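Local coordinates for protein integrase (Bovine immunodeficiency virus, PDB 3KKS) that probably inserts the DNA copy of the viral genome into host DNA, as other retroviral integrases do, this being its catalytic core domain, at residues D8-N13 with I17-E22; R100-R105 with A118-A123; C64-R69 with K81-P86. All coordinates share one frame; numbering follows the deposited sequence.

Interaction 1: residues D8-N13 with I17-E22; sequences DNTHWN and IWVAVE
The carbonyl oxygen of Ile-17 is gripped by two groups of Thr-10: Thr-10 N donates to Ile-17 O at 2.8 Å, and Thr-10 OG1 reaches Ile-17 O at 3.2 Å from the opposite face of the carbonyl plane. The site lies in the antiparallel beta hairpin of strands 4-12 and 15-22, part of the mixed sheet of the RNase H-like integrase core. Threonine suits the position because its beta-branch carries a hydroxyl close to the main chain; with chi1 64° OG1 sits between the backbone N and the carbonyl carbon and can reach the neighbouring strand. Ile-17 N returns a bond to Thr-10 O, which completes one hydrogen-bonded pair. Asp-8 and Val-19 form the next, with Val-19 N to Asp-8 O the shorter of its two bonds at 2.7 Å. Between them Asn-9 faces Trp-18 as a non-hydrogen-bonded pair, their CA atoms 4.4 Å apart.

Side chains alternate accordingly. Those of Asp-8, Thr-10, Ile-17 and Val-19 project on the face where His-99 of helix 89-109 touches Thr-10 and Val-19. Ile-17 and Val-19, both buried, give this face its apolar part, where they also meet Ala-30 of strand 28-33. Asn-9 and Trp-18 lie on the other face, covered in part by Phe-65, their amide and indole planes turned 54° apart. There Asn-9 OD1, buried without a hydrogen-bonding partner, lies at the edge of the indole, 3.3 Å from Trp-18 CD1.

Interaction 2: residues R100-R105 with A118-A123; sequences RDLKDR and AALSLA
Ala-123 and Arg-105 bring helices 116-129 and 89-109 together, with Arg-105 CB only 3.5 Å from Ala-123 CB. The segment axes stay 9.4 Å apart at their closest and run at 125° to each other, so the helices meet over a short patch near this pair. Alanine suits the spot: its single methyl lets the backbones approach, the two CA atoms being 5.0 Å apart. The same methyl rests against Leu-102, whose CD1 is 4.0 Å from Ala-123 CB.

Leu-102 CD1 also reaches Leu-120 CD1, at 4.2 Å, the two side chains crossing at a slant. Both leucines have CG anti to the backbone N (chi1 -176° in Leu-102, 178° in Leu-120), which sends their branched ends into the space between the helices. The side-chain contacts here are between carbon atoms, and no hydrogen bond passes between the segments.

Toward solvent the contact is looser. Arg-105 bends at chi2 and runs along to the next turn of helix 116-129, where its NE is hydrogen-bonded to Ser-126 OG, a polar tie beyond the apolar patch. Exposed Arg-100 and Asp-104 form a salt-bridge network with Asp-101, itself buried, whose carboxylate also meets Arg-131 beyond helix 116-129.

Within the fold, Leu-124 and Leu-127 continue the apolar seam along Leu-102, Leu-106 of helix 89-109 packs on Leu-120 and Ala-123, and Leu-120 reaches Ala-30 and Val-32 of strand 28-33.

Interaction 3: residues C64-R69 with K81-P86; sequences CFTAHR and KTTGIP
Lys-81 stretches from strand 80-83 toward the short helical turn at 64-66 and ends at the main chain of Phe-65: Lys-81 NZ donates to Phe-65 O at 2.7 Å. The contact lies within the beta-alpha-beta crossover from strand 56-59 through helix 68-76 to strand 80-83, tying the start of the connection to the strand that ends it. The lysine leaves its strand with CG anti to the backbone N (chi1 174°) and stays extended through the next two torsions, then turns at its last one (chi4 54°) to present the ammonium group. The nitrogen meets the carbonyl from outside its plane, tilted 30° from it. Lys-81 CE accompanies it, 3.0 Å from Phe-65 O, so the last methylene lies beside the oxygen as well as the nitrogen. Lysine suits the place because the backbones are well separated and its four methylenes span the gap.

Phe-65 is turned the other way. Its CB points toward the strand, but the ring leads off, and Cys-64 SG sits over the centre of one ring face, 4.1 Å above the plane. The ring packs on Val-41 of helix 38-51, while the carbonyl of the same residue takes up the lysine.

Beside this bond the two threonines only approach, with Thr-66 CG2 and Thr-83 OG1 4.4 Å apart. Thr-66 OG1 is hydrogen-bonded to Gly-62 O. The segments are thus joined at the edge of the integrase core sheet by one bond and little packing; the ammonium group probably strengthens that bond by its charge and would polarise the Phe-65 carbonyl.

Interaction 2 is a buried contact between two helices packed beside the sheet. Interaction 1 is partly buried and nearest the centre of the chain, while interaction 3, also partly buried, is farthest from it. Interactions 1 and 3 reach the same sheet, the latter at strand 80-83, one of its two outermost strands. Backbone bonds dominate interaction 1, apolar side chains interaction 2, and a single lysine-to-carbonyl bond interaction 3, which buries the least surface. Val-19 CG2 lies 4.0 Å from Leu-102 CD2, so the hairpin and the helix pair share a core; interaction 3 meets the opposite face of the hairpin through Cys-64 and Phe-65. The centres of interactions 2 and 3 are about 25 Å apart.

Interaction 1: residues D8-N13 with I17-E22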
loop_
_atom_site.group_PDB
_atom_site.type_symbol
_atom_site.label_atom_id
_atom_site.label_comp_id
_atom_site.label_asym_id
_atom_site.label_seq_id
_atom_site.Cartn_x
_atom_site.Cartn_y
_atom_site.Cartn_z
ATOM N N ASP A 8 -3.747 -4.381 -2.564
ATOM C CA ASP A 8 -4.416 -4.762 -3.797
ATOM C C ASP A 8 -3.392 -4.691 -4.916
ATOM O O ASP A 8 -2.376 -4.002 -4.809
ATOM C CB ASP A 8 -5.562 -3.795 -4.125
ATOM C CG ASP A 8 -6.762 -3.972 -3.214
ATOM O OD1 ASP A 8 -7.389 -5.059 -3.264
ATOM O OD2 ASP A 8 -7.083 -3.026 -2.454
ATOM N N ASN A 9 -3.657 -5.431 -5.981
ATOM C CA ASN A 9 -2.797 -5.419 -7.141
ATOM C C ASN A 9 -3.531 -4.577 -8.157
ATOM O O ASN A 9 -4.753 -4.653 -8.260
ATOM C CB ASN A 9 -2.598 -6.829 -7.686
ATOM C CG ASN A 9 -1.719 -7.663 -6.797
ATOM O OD1 ASN A 9 -0.658 -7.216 -6.370
ATOM N ND2 ASN A 9 -2.145 -8.887 -6.517
ATOM N N THR A 10 -2.797 -3.752 -8.886
ATOM C CA THR A 10 -3.422 -2.924 -9.897
ATOM C C THR A 10 -2.575 -2.985 -11.142
ATOM O O THR A 10 -1.494 -3.569 -11.148
ATOM C CB THR A 10 -3.519 -1.455 -9.467
ATOM O OG1 THR A 10 -2.200 -0.915 -9.325
ATOM C CG2 THR A 10 -4.257 -1.337 -8.155
ATOM N N HIS A 11 -3.077 -2.369 -12.198
ATOM C CA HIS A 11 -2.369 -2.332 -13.456
ATOM C C HIS A 11 -2.260 -0.916 -13.950
ATOM O O HIS A 11 -3.176 -0.112 -13.832
ATOM C CB HIS A 11 -3.095 -3.162 -14.511
ATOM C CG HIS A 11 -3.244 -4.597 -14.143
ATOM N ND1 HIS A 11 -2.443 -5.592 -14.661
ATOM C CD2 HIS A 11 -4.072 -5.205 -13.255
ATOM C CE1 HIS A 11 -2.765 -6.744 -14.108
ATOM N NE2 HIS A 11 -3.747 -6.540 -13.253
ATOM N N TRP A 12 -1.100 -0.641 -14.511
ATOM C CA TRP A 12 -0.765 0.635 -15.099
ATOM C C TRP A 12 -0.098 0.169 -16.383
ATOM O O TRP A 12 1.053 -0.241 -16.361
ATOM C CB TRP A 12 0.223 1.354 -14.211
ATOM C CG TRP A 12 0.652 2.603 -14.827
ATOM C CD1 TRP A 12 1.871 2.893 -15.332
ATOM C CD2 TRP A 12 -0.148 3.763 -14.974
ATOM N NE1 TRP A 12 1.891 4.186 -15.783
ATOM C CE2 TRP A 12 0.661 4.746 -15.574
ATOM C CE3 TRP A 12 -1.475 4.074 -14.648
ATOM C CZ2 TRP A 12 0.186 6.028 -15.864
ATOM C CZ3 TRP A 12 -1.959 5.363 -14.936
ATOM C CH2 TRP A 12 -1.121 6.322 -15.535
ATOM N N ASN A 13 -0.849 0.185 -17.482
ATOM C CA ASN A 13 -0.374 -0.324 -18.764
ATOM C C ASN A 13 -0.049 -1.786 -18.560
ATOM O O ASN A 13 -0.792 -2.480 -17.886
ATOM C CB ASN A 13 0.837 0.450 -19.239
ATOM C CG ASN A 13 0.557 1.906 -19.290
ATOM O OD1 ASN A 13 -0.559 2.309 -19.621
ATOM N ND2 ASN A 13 1.549 2.720 -18.953
ATOM N N ILE A 17 1.175 -3.584 -10.445
ATOM C CA ILE A 17 1.680 -2.877 -9.274
ATOM C C ILE A 17 0.946 -3.242 -7.989
ATOM O O ILE A 17 -0.264 -3.037 -7.877
ATOM C CB ILE A 17 1.593 -1.344 -9.477
ATOM C CG1 ILE A 17 2.527 -0.918 -10.611
ATOM C CG2 ILE A 17 1.969 -0.615 -8.186
ATOM C CD1 ILE A 17 2.325 0.519 -11.066
ATOM N N TRP A 18 1.686 -3.804 -7.038
ATOM C CA TRP A 18 1.139 -4.163 -5.737
ATOM C C TRP A 18 1.042 -2.850 -4.967
ATOM O O TRP A 18 1.996 -2.074 -4.945
ATOM C CB TRP A 18 2.091 -5.102 -5.010
ATOM C CG TRP A 18 1.598 -5.547 -3.673
ATOM C CD1 TRP A 18 0.664 -6.518 -3.422
ATOM C CD2 TRP A 18 2.038 -5.076 -2.395
ATOM N NE1 TRP A 18 0.507 -6.682 -2.069
ATOM C CE2 TRP A 18 1.341 -5.810 -1.411
ATOM C CE3 TRP A 18 2.966 -4.102 -1.984
ATOM C CZ2 TRP A 18 1.536 -5.612 -0.040
ATOM C CZ3 TRP A 18 3.164 -3.903 -0.609
ATOM C CH2 TRP A 18 2.453 -4.658 0.341
ATOM N N VAL A 19 -0.099 -2.605 -4.330
ATOM C CA VAL A 19 -0.316 -1.366 -3.589
ATOM C C VAL A 19 -0.870 -1.573 -2.184
ATOM O O VAL A 19 -1.865 -2.264 -1.990
ATOM C CB VAL A 19 -1.305 -0.447 -4.355
ATOM C CG1 VAL A 19 -1.574 0.829 -3.551
ATOM C CG2 VAL A 19 -0.750 -0.108 -5.736
ATOM N N ALA A 20 -0.235 -0.956 -1.196
ATOM C CA ALA A 20 -0.718 -1.068 0.175
ATOM C C ALA A 20 -0.962 0.328 0.724
ATOM O O ALA A 20 -0.142 1.225 0.542
ATOM C CB ALA A 20 0.296 -1.817 1.056
ATOM N N VAL A 21 -2.100 0.514 1.389
ATOM C CA VAL A 21 -2.430 1.805 1.966
ATOM C C VAL A 21 -2.654 1.680 3.460
ATOM O O VAL A 21 -3.410 0.813 3.909
ATOM C CB VAL A 21 -3.709 2.401 1.338
ATOM C CG1 VAL A 21 -4.017 3.765 1.973
ATOM C CG2 VAL A 21 -3.532 2.530 -0.171
ATOM N N GLU A 22 -1.997 2.535 4.237
ATOM C CA GLU A 22 -2.181 2.498 5.681
ATOM C C GLU A 22 -3.428 3.342 5.929
ATOM O O GLU A 22 -3.441 4.534 5.649
ATOM C CB GLU A 22 -0.957 3.076 6.390
ATOM C CG GLU A 22 -0.851 2.685 7.859
ATOM C CD GLU A 22 -1.488 3.701 8.787
ATOM O OE1 GLU A 22 -2.356 3.315 9.588
ATOM O OE2 GLU A 22 -1.109 4.886 8.716
#

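Interaction 2: residues R100-R105 with A118-A123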
loop_
_atom_site.group_PDB
_atom_site.type_symbol
_atom_site.label_atom_id
_atom_site.label_comp_id
_atom_site.label_asym_id
_atom_site.label_seq_id
_atom_site.Cartn_x
_atom_site.Cartn_y
_atom_site.Cartn_z
ATOM N N ARG A 100 -6.618 6.259 -6.901
ATOM C CA ARG A 100 -6.934 7.238 -7.934
ATOM C C ARG A 100 -5.824 8.282 -7.991
ATOM O O ARG A 100 -5.304 8.592 -9.059
ATOM C CB ARG A 100 -8.280 7.901 -7.607
ATOM C CG ARG A 100 -8.938 8.628 -8.758
ATOM C CD ARG A 100 -8.314 9.986 -8.995
ATOM N NE ARG A 100 -8.344 10.827 -7.799
ATOM C CZ ARG A 100 -9.446 11.129 -7.116
ATOM N NH1 ARG A 100 -10.626 10.658 -7.505
ATOM N NH2 ARG A 100 -9.371 11.908 -6.040
ATOM N N ASP A 101 -5.457 8.807 -6.829
ATOM C CA ASP A 101 -4.408 9.810 -6.734
ATOM C C ASP A 101 -3.064 9.257 -7.213
ATOM O O ASP A 101 -2.258 9.978 -7.795
ATOM C CB ASP A 101 -4.283 10.293 -5.288
ATOM C CG ASP A 101 -5.479 11.110 -4.843
ATOM O OD1 ASP A 101 -5.566 11.439 -3.643
ATOM O OD2 ASP A 101 -6.331 11.428 -5.696
ATOM N N LEU A 102 -2.827 7.976 -6.958
ATOM C CA LEU A 102 -1.589 7.342 -7.367
ATOM C C LEU A 102 -1.544 7.277 -8.883
ATOM O O LEU A 102 -0.509 7.543 -9.501
ATOM C CB LEU A 102 -1.497 5.924 -6.792
ATOM C CG LEU A 102 -0.185 5.196 -7.080
ATOM C CD1 LEU A 102 0.950 5.939 -6.403
ATOM C CD2 LEU A 102 -0.251 3.750 -6.585
ATOM N N LYS A 103 -2.674 6.905 -9.478
ATOM C CA LYS A 103 -2.764 6.804 -10.921
ATOM C C LYS A 103 -2.596 8.177 -11.570
ATOM O O LYS A 103 -2.042 8.279 -12.659
ATOM C CB LYS A 103 -4.094 6.160 -11.310
ATOM C CG LYS A 103 -4.185 4.700 -10.872
ATOM C CD LYS A 103 -5.549 4.091 -11.167
ATOM C CE LYS A 103 -5.613 2.628 -10.734
ATOM N NZ LYS A 103 -4.624 1.794 -11.469
ATOM N N ASP A 104 -3.041 9.229 -10.891
ATOM C CA ASP A 104 -2.896 10.587 -11.411
ATOM C C ASP A 104 -1.416 10.988 -11.397
ATOM O O ASP A 104 -0.918 11.581 -12.350
ATOM C CB ASP A 104 -3.714 11.577 -10.566
ATOM C CG ASP A 104 -5.217 11.369 -10.713
ATOM O OD1 ASP A 104 -5.986 11.876 -9.858
ATOM O OD2 ASP A 104 -5.629 10.706 -11.691
ATOM N N ARG A 105 -0.710 10.653 -10.316
ATOM C CA ARG A 105 0.708 10.992 -10.208
ATOM C C ARG A 105 1.518 10.190 -11.224
ATOM O O ARG A 105 2.465 10.697 -11.828
ATOM C CB ARG A 105 1.226 10.698 -8.801
ATOM C CG ARG A 105 0.560 11.514 -7.697
ATOM C CD ARG A 105 0.830 13.008 -7.850
ATOM N NE ARG A 105 0.355 13.756 -6.687
ATOM C CZ ARG A 105 -0.917 14.075 -6.465
ATOM N NH1 ARG A 105 -1.847 13.716 -7.335
ATOM N NH2 ARG A 105 -1.258 14.740 -5.365
ATOM N N ALA A 118 10.804 4.152 -11.466
ATOM C CA ALA A 118 11.261 5.461 -11.011
ATOM C C ALA A 118 10.049 6.400 -10.967
ATOM O O ALA A 118 9.953 7.274 -10.104
ATOM C CB ALA A 118 12.315 6.014 -11.955
ATOM N N ALA A 119 9.127 6.225 -11.907
ATOM C CA ALA A 119 7.923 7.047 -11.934
ATOM C C ALA A 119 7.064 6.746 -10.702
ATOM O O ALA A 119 6.454 7.652 -10.132
ATOM C CB ALA A 119 7.122 6.782 -13.205
ATOM N N LEU A 120 7.024 5.478 -10.296
ATOM C CA LEU A 120 6.237 5.058 -9.135
ATOM C C LEU A 120 6.805 5.654 -7.840
ATOM O O LEU A 120 6.065 6.103 -6.966
ATOM C CB LEU A 120 6.195 3.517 -9.041
ATOM C CG LEU A 120 5.429 2.952 -7.831
ATOM C CD1 LEU A 120 4.002 3.490 -7.831
ATOM C CD2 LEU A 120 5.414 1.427 -7.870
ATOM N N SER A 121 8.126 5.651 -7.719
ATOM C CA SER A 121 8.787 6.224 -6.551
ATOM C C SER A 121 8.425 7.701 -6.403
ATOM O O SER A 121 8.071 8.160 -5.318
ATOM C CB SER A 121 10.309 6.094 -6.683
ATOM O OG SER A 121 10.731 4.773 -6.405
ATOM N N LEU A 122 8.521 8.455 -7.490
ATOM C CA LEU A 122 8.192 9.876 -7.425
ATOM C C LEU A 122 6.711 10.085 -7.125
ATOM O O LEU A 122 6.340 11.040 -6.446
ATOM C CB LEU A 122 8.550 10.573 -8.733
ATOM C CG LEU A 122 10.031 10.717 -9.086
ATOM C CD1 LEU A 122 10.131 11.418 -10.438
ATOM C CD2 LEU A 122 10.762 11.527 -8.028
ATOM N N ALA A 123 5.868 9.198 -7.644
ATOM C CA ALA A 123 4.435 9.302 -7.407
ATOM C C ALA A 123 4.128 9.084 -5.923
ATOM O O ALA A 123 3.223 9.717 -5.379
ATOM C CB ALA A 123 3.680 8.280 -8.252
#

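Interaction 3: residues C64-R69 with K81-P86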
loop_
_atom_site.group_PDB
_atom_site.type_symbol
_atom_site.label_atom_id
_atom_site.label_comp_id
_atom_site.label_asym_id
_atom_site.label_seq_id
_atom_site.Cartn_x
_atom_site.Cartn_y
_atom_site.Cartn_z
ATOM N N CYS A 64 -3.779 -14.925 -5.044
ATOM C CA CYS A 64 -2.438 -14.568 -4.599
ATOM C C CYS A 64 -2.428 -13.926 -3.217
ATOM O O CYS A 64 -1.367 -13.629 -2.678
ATOM C CB CYS A 64 -1.766 -13.637 -5.617
ATOM S SG CYS A 64 -2.597 -12.071 -5.851
ATOM N N PHE A 65 -3.610 -13.713 -2.644
ATOM C CA PHE A 65 -3.715 -13.124 -1.313
ATOM C C PHE A 65 -4.194 -14.153 -0.291
ATOM O O PHE A 65 -4.064 -13.932 0.913
ATOM C CB PHE A 65 -4.694 -11.936 -1.299
ATOM C CG PHE A 65 -4.234 -10.742 -2.099
ATOM C CD1 PHE A 65 -2.931 -10.269 -1.993
ATOM C CD2 PHE A 65 -5.115 -10.080 -2.952
ATOM C CE1 PHE A 65 -2.510 -9.155 -2.725
ATOM C CE2 PHE A 65 -4.706 -8.965 -3.690
ATOM C CZ PHE A 65 -3.399 -8.502 -3.576
ATOM N N THR A 66 -4.748 -15.272 -0.763
ATOM C CA THR A 66 -5.270 -16.302 0.141
ATOM C C THR A 66 -4.481 -17.607 0.226
ATOM O O THR A 66 -4.873 -18.520 0.958
ATOM C CB THR A 66 -6.743 -16.665 -0.207
ATOM O OG1 THR A 66 -6.832 -17.072 -1.576
ATOM C CG2 THR A 66 -7.656 -15.476 0.017
ATOM N N ALA A 67 -3.378 -17.706 -0.509
ATOM C CA ALA A 67 -2.559 -18.918 -0.491
ATOM C C ALA A 67 -2.036 -19.189 0.919
ATOM O O ALA A 67 -1.888 -18.259 1.714
ATOM C CB ALA A 67 -1.396 -18.768 -1.457
ATOM N N HIS A 68 -1.779 -20.461 1.231
ATOM C CA HIS A 68 -1.255 -20.837 2.545
ATOM C C HIS A 68 0.055 -20.092 2.763
ATOM O O HIS A 68 0.433 -19.780 3.891
ATOM C CB HIS A 68 -1.012 -22.349 2.623
ATOM C CG HIS A 68 -2.257 -23.146 2.852
ATOM N ND1 HIS A 68 -2.375 -24.471 2.478
ATOM C CD2 HIS A 68 -3.436 -22.811 3.425
ATOM C CE1 HIS A 68 -3.576 -24.911 2.809
ATOM N NE2 HIS A 68 -4.240 -23.926 3.385
ATOM N N ARG A 69 0.739 -19.823 1.659
ATOM C CA ARG A 69 1.996 -19.092 1.680
ATOM C C ARG A 69 1.785 -17.764 2.419
ATOM O O ARG A 69 2.518 -17.433 3.352
ATOM C CB ARG A 69 2.451 -18.843 0.232
ATOM C CG ARG A 69 3.330 -17.618 0.028
ATOM C CD ARG A 69 4.808 -17.948 0.054
ATOM N NE ARG A 69 5.220 -18.673 -1.144
ATOM C CZ ARG A 69 6.480 -18.980 -1.433
ATOM N NH1 ARG A 69 7.460 -18.625 -0.610
ATOM N NH2 ARG A 69 6.758 -19.646 -2.542
ATOM N N LYS A 81 -4.678 -11.141 9.628
ATOM C CA LYS A 81 -5.065 -11.082 8.229
ATOM C C LYS A 81 -6.548 -11.351 8.053
ATOM O O LYS A 81 -7.101 -12.261 8.668
ATOM C CB LYS A 81 -4.252 -12.089 7.411
ATOM C CG LYS A 81 -4.687 -12.206 5.959
ATOM C CD LYS A 81 -3.808 -13.191 5.197
ATOM C CE LYS A 81 -4.457 -13.615 3.888
ATOM N NZ LYS A 81 -4.829 -12.463 3.042
ATOM N N THR A 82 -7.182 -10.539 7.216
ATOM C CA THR A 82 -8.605 -10.669 6.933
ATOM C C THR A 82 -8.823 -10.547 5.434
ATOM O O THR A 82 -7.908 -10.171 4.698
ATOM C CB THR A 82 -9.433 -9.593 7.677
ATOM O OG1 THR A 82 -8.944 -8.285 7.353
ATOM C CG2 THR A 82 -9.337 -9.811 9.187
ATOM N N THR A 83 -10.034 -10.863 4.987
ATOM C CA THR A 83 -10.359 -10.822 3.567
ATOM C C THR A 83 -11.794 -10.361 3.300
ATOM O O THR A 83 -12.618 -10.291 4.210
ATOM C CB THR A 83 -10.135 -12.221 2.937
ATOM O OG1 THR A 83 -8.766 -12.604 3.117
ATOM C CG2 THR A 83 -10.451 -12.213 1.449
ATOM N N GLY A 84 -12.078 -10.032 2.044
ATOM C CA GLY A 84 -13.409 -9.592 1.678
ATOM C C GLY A 84 -13.648 -8.108 1.860
ATOM O O GLY A 84 -14.193 -7.676 2.875
ATOM N N ILE A 85 -13.237 -7.322 0.873
ATOM C CA ILE A 85 -13.424 -5.878 0.917
ATOM C C ILE A 85 -14.927 -5.578 0.963
ATOM O O ILE A 85 -15.722 -6.245 0.297
ATOM C CB ILE A 85 -12.783 -5.214 -0.324
ATOM C CG1 ILE A 85 -11.269 -5.453 -0.298
ATOM C CG2 ILE A 85 -13.092 -3.722 -0.353
ATOM C CD1 ILE A 85 -10.522 -4.875 -1.484
ATOM N N PRO A 86 -15.335 -4.566 1.747
ATOM C CA PRO A 86 -14.483 -3.702 2.574
ATOM C C PRO A 86 -14.235 -4.223 3.985
ATOM O O PRO A 86 -14.646 -5.327 4.351
ATOM C CB PRO A 86 -15.256 -2.373 2.617
ATOM C CG PRO A 86 -16.397 -2.543 1.615
ATOM C CD PRO A 86 -16.692 -4.007 1.668
#